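Local coordinates for protein subtilisin-like serine protease (Fervidobacterium pennivorans, PDB 1R6V) that degrades keratin into peptides as a calcium-binding, subtilisin-like serine endopeptidase, letting its bacterium grow on native feathers, at residues A[166-172]-A[350-356]; A[558-564]-A[621-627]. The protein carries 1 engineered substitution. All blocks are in the same frame, centred on the assembly; numbering follows the deposited sequence.

Interaction 1 (A[166-172]-A[350-356]); sequences DGTHPDL and TVPGEDS. With CA (calcium ion), chain B.
A single aspartate can serve two turns at once, as where 166-172 meets 350-356. Asp166 opens a type I turn closed by His169 N to Asp166 O (3.1 Å). Asp166 CA lies 5.3 Å from Pro352 CA, and with chi1 t and chi2 near 0° the carboxylate spreads between the segments. Asp166 OD1 stays at home, forming an Asx turn by accepting Thr168 N (3.0 Å) and taking Thr168 OG1 (2.6 Å). Asp166 OD2 crosses over, accepting Ser356 OG at 2.5 Å and Gly353 N at 3.2 Å, the two ends of a second type I turn.

Residues 350-352 run extended. His169, chi1 t, lays one ring face over Thr350, whose CG2 sits 3.5 Å from the ring centroid and 15° off its normal, a CH-pi contact. At the ring edge His169 CD2 comes within 3.2 Å of Val351 O; ND1 accepts Asp171 N (3.0 Å), and NE2 is hydrogen-bonded to Thr373 O. Pro170 begins a short 3-10 turn, with Leu172 N bonded to His169 O (3.0 Å). Asp171 CA lies 7.3 Å from Thr350 CA; Asp171 CB packs on Thr350 CG2 at 3.7 Å, while its OD1 binds calcium at 2.3 Å and OD2 is hydrogen-bonded to Tyr374 OH. Thr350 OG1 is hydrogen-bonded to Thr202 O.

The carboxylates of Glu129 and Asp213 and backbone O atoms of Lys211, Lys215 and Ile217 complete the metal shell. His-Pro-Asp-Leu soon after the strand ending in Asp162, the presumed charge-relay aspartate, with its Asp on a calcium site resembling the high-affinity site of relatives, is characteristic of subtilisin-like catalytic domains.

Interaction 2 (A[558-564]-A[621-627]); sequences LQVKFST and IQGTVTL
Two neighbouring antiparallel strands show how a sandwich sheet divides its apolar and polar sides. Strands 558-562 and 621-627 run at 157° to each other, their axes approaching to 4.5 Å. Leu558 pairs with Leu627, Val560 with Val625 and Phe562 with Gly623 at non-hydrogen-bonded positions; Gln559 with Thr626 and Lys561 with Thr624 are hydrogen-bonded pairs.

Leu558 has the most surface covered. In its t,p rotamer Leu558 CD1 reaches Val625 CG1 at 3.5 Å and Leu627 CD1 at 3.9 Å. Val560 and Phe562 (chi1 m) share this side, where Gly623 lies directly across from Phe562, Gly623 CA 3.8 Å from Phe562 CA: a CB on the glycine would collide with Lys561 O and Phe562 CD2.

Thr564 comes next, just past the end of its strand. Its OG1 (chi1 m) stands in for a backbone acceptor and takes Gln622 N at 2.7 Å; a water 2.7 Å from Thr564 OG1 donates to Gln622 OE1 (3.1 Å). Ser563 N to Gln622 O (3.0 Å) leads up to this end.

Gln559 and Thr626 represent the other side. Their backbones exchange two hydrogen bonds, Gln559 N to Thr626 O (2.9 Å) and Thr626 N to Gln559 O (2.8 Å), repeated by Lys561 N to Thr624 O (3.0 Å) and Thr624 N to Lys561 O (2.7 Å).

The Leu558 side meets strands 604-610 and 666-669 of the facing sheet, whereas the Gln559 side carries partly exposed Gln, Lys and Thr. The chemistry therefore implies two complementary sources of cohesion: main-chain hydrogen bonds join the strands edge to edge, and apolar side chains join their sheet to the sandwich interior.

In the fold
Interactions 1 and 2 lie on opposite sides of the chain's centre, about 71 Å apart between centres and about 56 Å between nearest atoms, and they follow one another along the sequence without touching. Interaction 1 belongs to the subtilisin-like catalytic domain: it holds a calcium ligand, starts four residues after Asp162, assigned to the charge relay by inference, and packs on helix 200-209, whose first residue, Ala200, is an engineered substitution at an inferred charge-relay position. Interaction 2 belongs to the second beta-sandwich domain, away from calcium and the presumed catalytic residues. The pair thus illustrates modular construction, a metal-bound catalytic unit and a remote sandwich that may mediate interactions with substrate.

Interaction 1 (A[166-172]-A[350-356])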
ATOM      1  N   ASP A 166     -22.443 -11.171 -11.041  1.00 15.24           N
ATOM      2  CA  ASP A 166     -23.651 -11.976 -11.266  1.00 15.64           C
ATOM      3  C   ASP A 166     -23.413 -12.798 -12.525  1.00 16.51           C
ATOM      4  O   ASP A 166     -23.761 -12.392 -13.637  1.00 16.44           O
ATOM      5  CB  ASP A 166     -24.901 -11.110 -11.457  1.00 17.29           C
ATOM      6  CG  ASP A 166     -26.151 -11.959 -11.715  1.00 18.15           C
ATOM      7  OD1 ASP A 166     -26.024 -13.201 -11.726  1.00 17.81           O
ATOM      8  OD2 ASP A 166     -27.245 -11.389 -11.891  1.00 17.77           O
ATOM      9  N   GLY A 167     -22.806 -13.964 -12.336  1.00 15.52           N
ATOM     10  CA  GLY A 167     -22.488 -14.837 -13.449  1.00 15.71           C
ATOM     11  C   GLY A 167     -23.699 -15.419 -14.151  1.00 16.43           C
ATOM     12  O   GLY A 167     -23.556 -16.056 -15.196  1.00 16.68           O
ATOM     13  N   THR A 168     -24.889 -15.197 -13.603  1.00 17.37           N
ATOM     14  CA  THR A 168     -26.094 -15.738 -14.227  1.00 17.41           C
ATOM     15  C   THR A 168     -26.651 -14.776 -15.277  1.00 18.09           C
ATOM     16  O   THR A 168     -27.639 -15.076 -15.942  1.00 16.43           O
ATOM     17  CB  THR A 168     -27.194 -16.070 -13.177  1.00 17.82           C
ATOM     18  OG1 THR A 168     -27.754 -14.868 -12.645  1.00 19.91           O
ATOM     19  CG2 THR A 168     -26.608 -16.902 -12.044  1.00 17.91           C
ATOM     20  N   HIS A 169     -26.015 -13.617 -15.427  1.00 16.22           N
ATOM     21  CA  HIS A 169     -26.447 -12.650 -16.433  1.00 16.27           C
ATOM     22  C   HIS A 169     -26.275 -13.336 -17.792  1.00 16.01           C
ATOM     23  O   HIS A 169     -25.244 -13.956 -18.060  1.00 15.06           O
ATOM     24  CB  HIS A 169     -25.565 -11.393 -16.380  1.00 14.19           C
ATOM     25  CG  HIS A 169     -26.150 -10.213 -17.087  1.00 14.86           C
ATOM     26  ND1 HIS A 169     -26.354 -10.186 -18.448  1.00 13.94           N
ATOM     27  CD2 HIS A 169     -26.649  -9.048 -16.605  1.00 14.68           C
ATOM     28  CE1 HIS A 169     -26.958  -9.056 -18.777  1.00 13.57           C
ATOM     29  NE2 HIS A 169     -27.147  -8.347 -17.678  1.00 14.66           N
ATOM     30  N   PRO A 170     -27.272 -13.216 -18.673  1.00 16.60           N
ATOM     31  CA  PRO A 170     -27.162 -13.855 -19.982  1.00 16.87           C
ATOM     32  C   PRO A 170     -25.963 -13.378 -20.805  1.00 17.24           C
ATOM     33  O   PRO A 170     -25.337 -14.178 -21.492  1.00 15.54           O
ATOM     34  CB  PRO A 170     -28.517 -13.558 -20.634  1.00 18.07           C
ATOM     35  CG  PRO A 170     -28.981 -12.307 -19.955  1.00 20.03           C
ATOM     36  CD  PRO A 170     -28.557 -12.515 -18.522  1.00 16.97           C
ATOM     37  N   ASP A 171     -25.630 -12.090 -20.718  1.00 17.13           N
ATOM     38  CA  ASP A 171     -24.489 -11.537 -21.460  1.00 16.17           C
ATOM     39  C   ASP A 171     -23.139 -11.989 -20.874  1.00 16.69           C
ATOM     40  O   ASP A 171     -22.083 -11.626 -21.395  1.00 15.16           O
ATOM     41  CB  ASP A 171     -24.542 -10.003 -21.443  1.00 16.81           C
ATOM     42  CG  ASP A 171     -24.452  -9.384 -22.833  1.00 16.81           C
ATOM     43  OD1 ASP A 171     -24.034 -10.068 -23.788  1.00 17.61           O
ATOM     44  OD2 ASP A 171     -24.789  -8.189 -22.966  1.00 15.95           O
ATOM     45  N   LEU A 172     -23.163 -12.746 -19.777  1.00 14.88           N
ATOM     46  CA  LEU A 172     -21.917 -13.224 -19.186  1.00 14.69           C
ATOM     47  C   LEU A 172     -21.845 -14.739 -19.226  1.00 15.46           C
ATOM     48  O   LEU A 172     -20.940 -15.333 -18.640  1.00 15.88           O
ATOM     49  CB  LEU A 172     -21.765 -12.743 -17.734  1.00 14.39           C
ATOM     50  CG  LEU A 172     -21.641 -11.222 -17.557  1.00 15.95           C
ATOM     51  CD1 LEU A 172     -21.542 -10.886 -16.064  1.00 13.17           C
ATOM     52  CD2 LEU A 172     -20.386 -10.725 -18.282  1.00 16.18           C
ATOM     53  N   THR A 350     -23.609  -4.539 -18.037  1.00 12.77           N
ATOM     54  CA  THR A 350     -24.403  -5.510 -17.302  1.00 13.00           C
ATOM     55  C   THR A 350     -24.506  -5.217 -15.801  1.00 13.66           C
ATOM     56  O   THR A 350     -23.530  -4.804 -15.182  1.00 13.13           O
ATOM     57  CB  THR A 350     -23.772  -6.917 -17.462  1.00 11.37           C
ATOM     58  OG1 THR A 350     -22.356  -6.830 -17.236  1.00 10.88           O
ATOM     59  CG2 THR A 350     -23.988  -7.456 -18.866  1.00 12.12           C
ATOM     60  N   VAL A 351     -25.698  -5.383 -15.225  1.00 12.65           N
ATOM     61  CA  VAL A 351     -25.850  -5.237 -13.780  1.00 12.14           C
ATOM     62  C   VAL A 351     -26.630  -6.473 -13.342  1.00 14.25           C
ATOM     63  O   VAL A 351     -27.301  -7.114 -14.157  1.00 13.13           O
ATOM     64  CB  VAL A 351     -26.587  -3.926 -13.322  1.00 13.14           C
ATOM     65  CG1 VAL A 351     -25.770  -2.701 -13.730  1.00 12.12           C
ATOM     66  CG2 VAL A 351     -28.013  -3.865 -13.870  1.00 13.76           C
ATOM     67  N   PRO A 352     -26.526  -6.846 -12.063  1.00 14.77           N
ATOM     68  CA  PRO A 352     -27.250  -8.032 -11.589  1.00 17.10           C
ATOM     69  C   PRO A 352     -28.750  -7.913 -11.816  1.00 17.59           C
ATOM     70  O   PRO A 352     -29.309  -6.821 -11.742  1.00 19.07           O
ATOM     71  CB  PRO A 352     -26.883  -8.096 -10.107  1.00 17.54           C
ATOM     72  CG  PRO A 352     -26.512  -6.678  -9.774  1.00 23.74           C
ATOM     73  CD  PRO A 352     -25.753  -6.231 -10.972  1.00 16.76           C
ATOM     74  N   GLY A 353     -29.394  -9.040 -12.103  1.00 19.85           N
ATOM     75  CA  GLY A 353     -30.830  -9.033 -12.336  1.00 21.27           C
ATOM     76  C   GLY A 353     -31.653  -8.712 -11.094  1.00 22.10           C
ATOM     77  O   GLY A 353     -31.152  -8.766  -9.979  1.00 22.27           O
ATOM     78  N   GLU A 354     -32.933  -8.407 -11.290  1.00 23.76           N
ATOM     79  CA  GLU A 354     -33.826  -8.051 -10.190  1.00 26.39           C
ATOM     80  C   GLU A 354     -33.809  -8.999  -9.002  1.00 25.94           C
ATOM     81  O   GLU A 354     -33.887  -8.552  -7.859  1.00 27.91           O
ATOM     82  CB  GLU A 354     -35.254  -7.914 -10.707  1.00 27.65           C
ATOM     83  CG  GLU A 354     -35.432  -6.757 -11.674  1.00 30.32           C
ATOM     84  CD  GLU A 354     -36.892  -6.459 -11.945  1.00 31.98           C
ATOM     85  OE1 GLU A 354     -37.703  -6.598 -11.005  1.00 33.22           O
ATOM     86  OE2 GLU A 354     -37.225  -6.073 -13.083  1.00 34.04           O
ATOM     87  N   ASP A 355     -33.708 -10.297  -9.261  1.00 25.28           N
ATOM     88  CA  ASP A 355     -33.691 -11.275  -8.176  1.00 26.58           C
ATOM     89  C   ASP A 355     -32.295 -11.800  -7.867  1.00 25.51           C
ATOM     90  O   ASP A 355     -32.139 -12.850  -7.237  1.00 25.70           O
ATOM     91  CB  ASP A 355     -34.620 -12.450  -8.501  1.00 29.31           C
ATOM     92  CG  ASP A 355     -36.071 -12.024  -8.631  1.00 31.07           C
ATOM     93  OD1 ASP A 355     -36.501 -11.115  -7.884  1.00 32.85           O
ATOM     94  OD2 ASP A 355     -36.792 -12.601  -9.468  1.00 32.90           O
ATOM     95  N   SER A 356     -31.275 -11.073  -8.314  1.00 21.86           N
ATOM     96  CA  SER A 356     -29.901 -11.477  -8.050  1.00 21.40           C
ATOM     97  C   SER A 356     -29.455 -10.904  -6.706  1.00 19.83           C
ATOM     98  O   SER A 356     -30.056  -9.959  -6.202  1.00 20.98           O
ATOM     99  CB  SER A 356     -28.973 -11.013  -9.183  1.00 17.84           C
ATOM    100  OG  SER A 356     -29.228 -11.767 -10.365  1.00 21.37           O
TER
HETATM  101 CA    CA B   1     -23.510  -9.691 -26.038  1.00  3.26          CA

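Interaction 2 (A[558-564]-A[621-627])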
ATOM      1  N   LEU A 558      25.714  12.271  18.326  1.00 20.62           N
ATOM      2  CA  LEU A 558      25.056  12.221  19.625  1.00 21.72           C
ATOM      3  C   LEU A 558      26.067  12.467  20.720  1.00 21.09           C
ATOM      4  O   LEU A 558      27.066  11.765  20.814  1.00 20.32           O
ATOM      5  CB  LEU A 558      24.414  10.852  19.857  1.00 21.84           C
ATOM      6  CG  LEU A 558      23.769  10.627  21.230  1.00 23.93           C
ATOM      7  CD1 LEU A 558      22.616  11.602  21.415  1.00 23.00           C
ATOM      8  CD2 LEU A 558      23.264   9.194  21.339  1.00 24.63           C
ATOM      9  N   GLN A 559      25.803  13.475  21.541  1.00 21.92           N
ATOM     10  CA  GLN A 559      26.680  13.783  22.662  1.00 23.30           C
ATOM     11  C   GLN A 559      25.817  13.901  23.908  1.00 21.61           C
ATOM     12  O   GLN A 559      24.659  14.297  23.825  1.00 22.13           O
ATOM     13  CB  GLN A 559      27.427  15.102  22.429  1.00 26.22           C
ATOM     14  CG  GLN A 559      28.413  15.074  21.253  1.00 32.63           C
ATOM     15  CD  GLN A 559      29.143  16.396  21.071  1.00 37.27           C
ATOM     16  OE1 GLN A 559      28.518  17.460  21.022  1.00 40.78           O
ATOM     17  NE2 GLN A 559      30.471  16.336  20.960  1.00 39.65           N
ATOM     18  N   VAL A 560      26.370  13.533  25.059  1.00 21.80           N
ATOM     19  CA  VAL A 560      25.634  13.661  26.307  1.00 22.00           C
ATOM     20  C   VAL A 560      26.553  14.248  27.379  1.00 20.72           C
ATOM     21  O   VAL A 560      27.708  13.853  27.497  1.00 18.80           O
ATOM     22  CB  VAL A 560      25.062  12.309  26.809  1.00 24.04           C
ATOM     23  CG1 VAL A 560      26.170  11.313  27.052  1.00 26.36           C
ATOM     24  CG2 VAL A 560      24.275  12.542  28.084  1.00 25.86           C
ATOM     25  N   LYS A 561      26.029  15.206  28.137  1.00 19.84           N
ATOM     26  CA  LYS A 561      26.786  15.854  29.212  1.00 21.14           C
ATOM     27  C   LYS A 561      25.876  16.000  30.436  1.00 20.58           C
ATOM     28  O   LYS A 561      24.750  16.462  30.311  1.00 22.65           O
ATOM     29  CB  LYS A 561      27.259  17.238  28.749  1.00 22.74           C
ATOM     30  CG  LYS A 561      27.926  18.096  29.823  1.00 28.13           C
ATOM     31  CD  LYS A 561      28.382  19.436  29.240  1.00 30.19           C
ATOM     32  CE  LYS A 561      28.946  20.367  30.313  1.00 34.79           C
ATOM     33  NZ  LYS A 561      29.464  21.636  29.714  1.00 36.45           N
ATOM     34  N   PHE A 562      26.353  15.602  31.614  1.00 20.27           N
ATOM     35  CA  PHE A 562      25.551  15.730  32.831  1.00 19.73           C
ATOM     36  C   PHE A 562      26.149  16.826  33.702  1.00 19.84           C
ATOM     37  O   PHE A 562      27.363  16.955  33.788  1.00 20.32           O
ATOM     38  CB  PHE A 562      25.519  14.426  33.618  1.00 20.20           C
ATOM     39  CG  PHE A 562      25.057  13.257  32.817  1.00 20.64           C
ATOM     40  CD1 PHE A 562      25.974  12.476  32.127  1.00 21.28           C
ATOM     41  CD2 PHE A 562      23.709  12.942  32.743  1.00 20.71           C
ATOM     42  CE1 PHE A 562      25.557  11.378  31.363  1.00 20.14           C
ATOM     43  CE2 PHE A 562      23.271  11.852  31.985  1.00 22.06           C
ATOM     44  CZ  PHE A 562      24.206  11.068  31.294  1.00 20.83           C
ATOM     45  N   SER A 563      25.275  17.582  34.356  1.00 20.45           N
ATOM     46  CA  SER A 563      25.678  18.715  35.195  1.00 19.67           C
ATOM     47  C   SER A 563      25.588  18.495  36.704  1.00 21.78           C
ATOM     48  O   SER A 563      26.106  19.303  37.484  1.00 21.63           O
ATOM     49  CB  SER A 563      24.800  19.905  34.840  1.00 19.68           C
ATOM     50  OG  SER A 563      23.436  19.567  35.059  1.00 18.26           O
ATOM     51  N   THR A 564      24.940  17.411  37.112  1.00 20.05           N
ATOM     52  CA  THR A 564      24.743  17.118  38.529  1.00 21.31           C
ATOM     53  C   THR A 564      26.000  16.646  39.257  1.00 22.76           C
ATOM     54  O   THR A 564      26.801  15.909  38.704  1.00 22.46           O
ATOM     55  CB  THR A 564      23.638  16.047  38.701  1.00 19.71           C
ATOM     56  OG1 THR A 564      22.480  16.432  37.950  1.00 19.45           O
ATOM     57  CG2 THR A 564      23.254  15.901  40.174  1.00 19.78           C
ATOM     58  N   ILE A 621      19.271  13.541  38.678  1.00 20.59           N
ATOM     59  CA  ILE A 621      20.447  13.719  37.843  1.00 20.75           C
ATOM     60  C   ILE A 621      19.978  14.391  36.561  1.00 20.33           C
ATOM     61  O   ILE A 621      19.004  13.953  35.954  1.00 18.80           O
ATOM     62  CB  ILE A 621      21.090  12.358  37.545  1.00 22.37           C
ATOM     63  CG1 ILE A 621      21.376  11.649  38.872  1.00 24.52           C
ATOM     64  CG2 ILE A 621      22.345  12.539  36.717  1.00 21.64           C
ATOM     65  CD1 ILE A 621      21.873  10.226  38.741  1.00 26.08           C
ATOM     66  N   GLN A 622      20.651  15.465  36.160  1.00 18.60           N
ATOM     67  CA  GLN A 622      20.245  16.195  34.963  1.00 19.37           C
ATOM     68  C   GLN A 622      21.379  16.324  33.955  1.00 17.18           C
ATOM     69  O   GLN A 622      22.544  16.297  34.320  1.00 18.15           O
ATOM     70  CB  GLN A 622      19.753  17.590  35.360  1.00 21.36           C
ATOM     71  CG  GLN A 622      18.466  17.604  36.176  1.00 24.79           C
ATOM     72  CD  GLN A 622      18.132  18.981  36.722  1.00 24.59           C
ATOM     73  OE1 GLN A 622      18.710  19.426  37.705  1.00 25.62           O
ATOM     74  NE2 GLN A 622      17.201  19.665  36.072  1.00 27.14           N
ATOM     75  N   GLY A 623      21.031  16.474  32.683  1.00 16.31           N
ATOM     76  CA  GLY A 623      22.063  16.612  31.672  1.00 14.86           C
ATOM     77  C   GLY A 623      21.494  17.192  30.397  1.00 16.87           C
ATOM     78  O   GLY A 623      20.335  17.609  30.355  1.00 18.43           O
ATOM     79  N   THR A 624      22.315  17.229  29.357  1.00 16.90           N
ATOM     80  CA  THR A 624      21.881  17.741  28.067  1.00 18.44           C
ATOM     81  C   THR A 624      22.331  16.750  27.000  1.00 19.79           C
ATOM     82  O   THR A 624      23.477  16.321  26.984  1.00 19.52           O
ATOM     83  CB  THR A 624      22.523  19.133  27.784  1.00 19.31           C
ATOM     84  OG1 THR A 624      22.130  20.051  28.814  1.00 20.15           O
ATOM     85  CG2 THR A 624      22.085  19.677  26.423  1.00 22.13           C
ATOM     86  N   VAL A 625      21.406  16.355  26.137  1.00 20.58           N
ATOM     87  CA  VAL A 625      21.739  15.460  25.038  1.00 21.65           C
ATOM     88  C   VAL A 625      21.764  16.363  23.815  1.00 21.78           C
ATOM     89  O   VAL A 625      20.868  17.192  23.636  1.00 24.65           O
ATOM     90  CB  VAL A 625      20.650  14.358  24.835  1.00 21.49           C
ATOM     91  CG1 VAL A 625      20.706  13.806  23.406  1.00 22.62           C
ATOM     92  CG2 VAL A 625      20.869  13.217  25.815  1.00 22.65           C
ATOM     93  N   THR A 626      22.807  16.246  23.004  1.00 20.59           N
ATOM     94  CA  THR A 626      22.888  17.023  21.776  1.00 20.35           C
ATOM     95  C   THR A 626      22.769  15.958  20.693  1.00 18.58           C
ATOM     96  O   THR A 626      23.676  15.162  20.481  1.00 17.99           O
ATOM     97  CB  THR A 626      24.224  17.781  21.641  1.00 22.90           C
ATOM     98  OG1 THR A 626      24.392  18.657  22.765  1.00 23.15           O
ATOM     99  CG2 THR A 626      24.210  18.628  20.367  1.00 21.82           C
ATOM    100  N   LEU A 627      21.621  15.950  20.031  1.00 19.07           N
ATOM    101  CA  LEU A 627      21.325  14.959  19.004  1.00 19.01           C
ATOM    102  C   LEU A 627      21.241  15.609  17.632  1.00 18.38           C
ATOM    103  O   LEU A 627      20.333  16.388  17.372  1.00 20.32           O
ATOM    104  CB  LEU A 627      19.993  14.304  19.348  1.00 19.57           C
ATOM    105  CG  LEU A 627      19.434  13.254  18.392  1.00 19.79           C
ATOM    106  CD1 LEU A 627      20.419  12.079  18.234  1.00 21.23           C
ATOM    107  CD2 LEU A 627      18.110  12.786  18.975  1.00 21.06           C
TER
HETATM  108  O   HOH W   1      23.722  19.454  31.362  1.00 42.30           O
HETATM  109  O   HOH W   2      21.395  18.693  38.971  1.00 30.50           O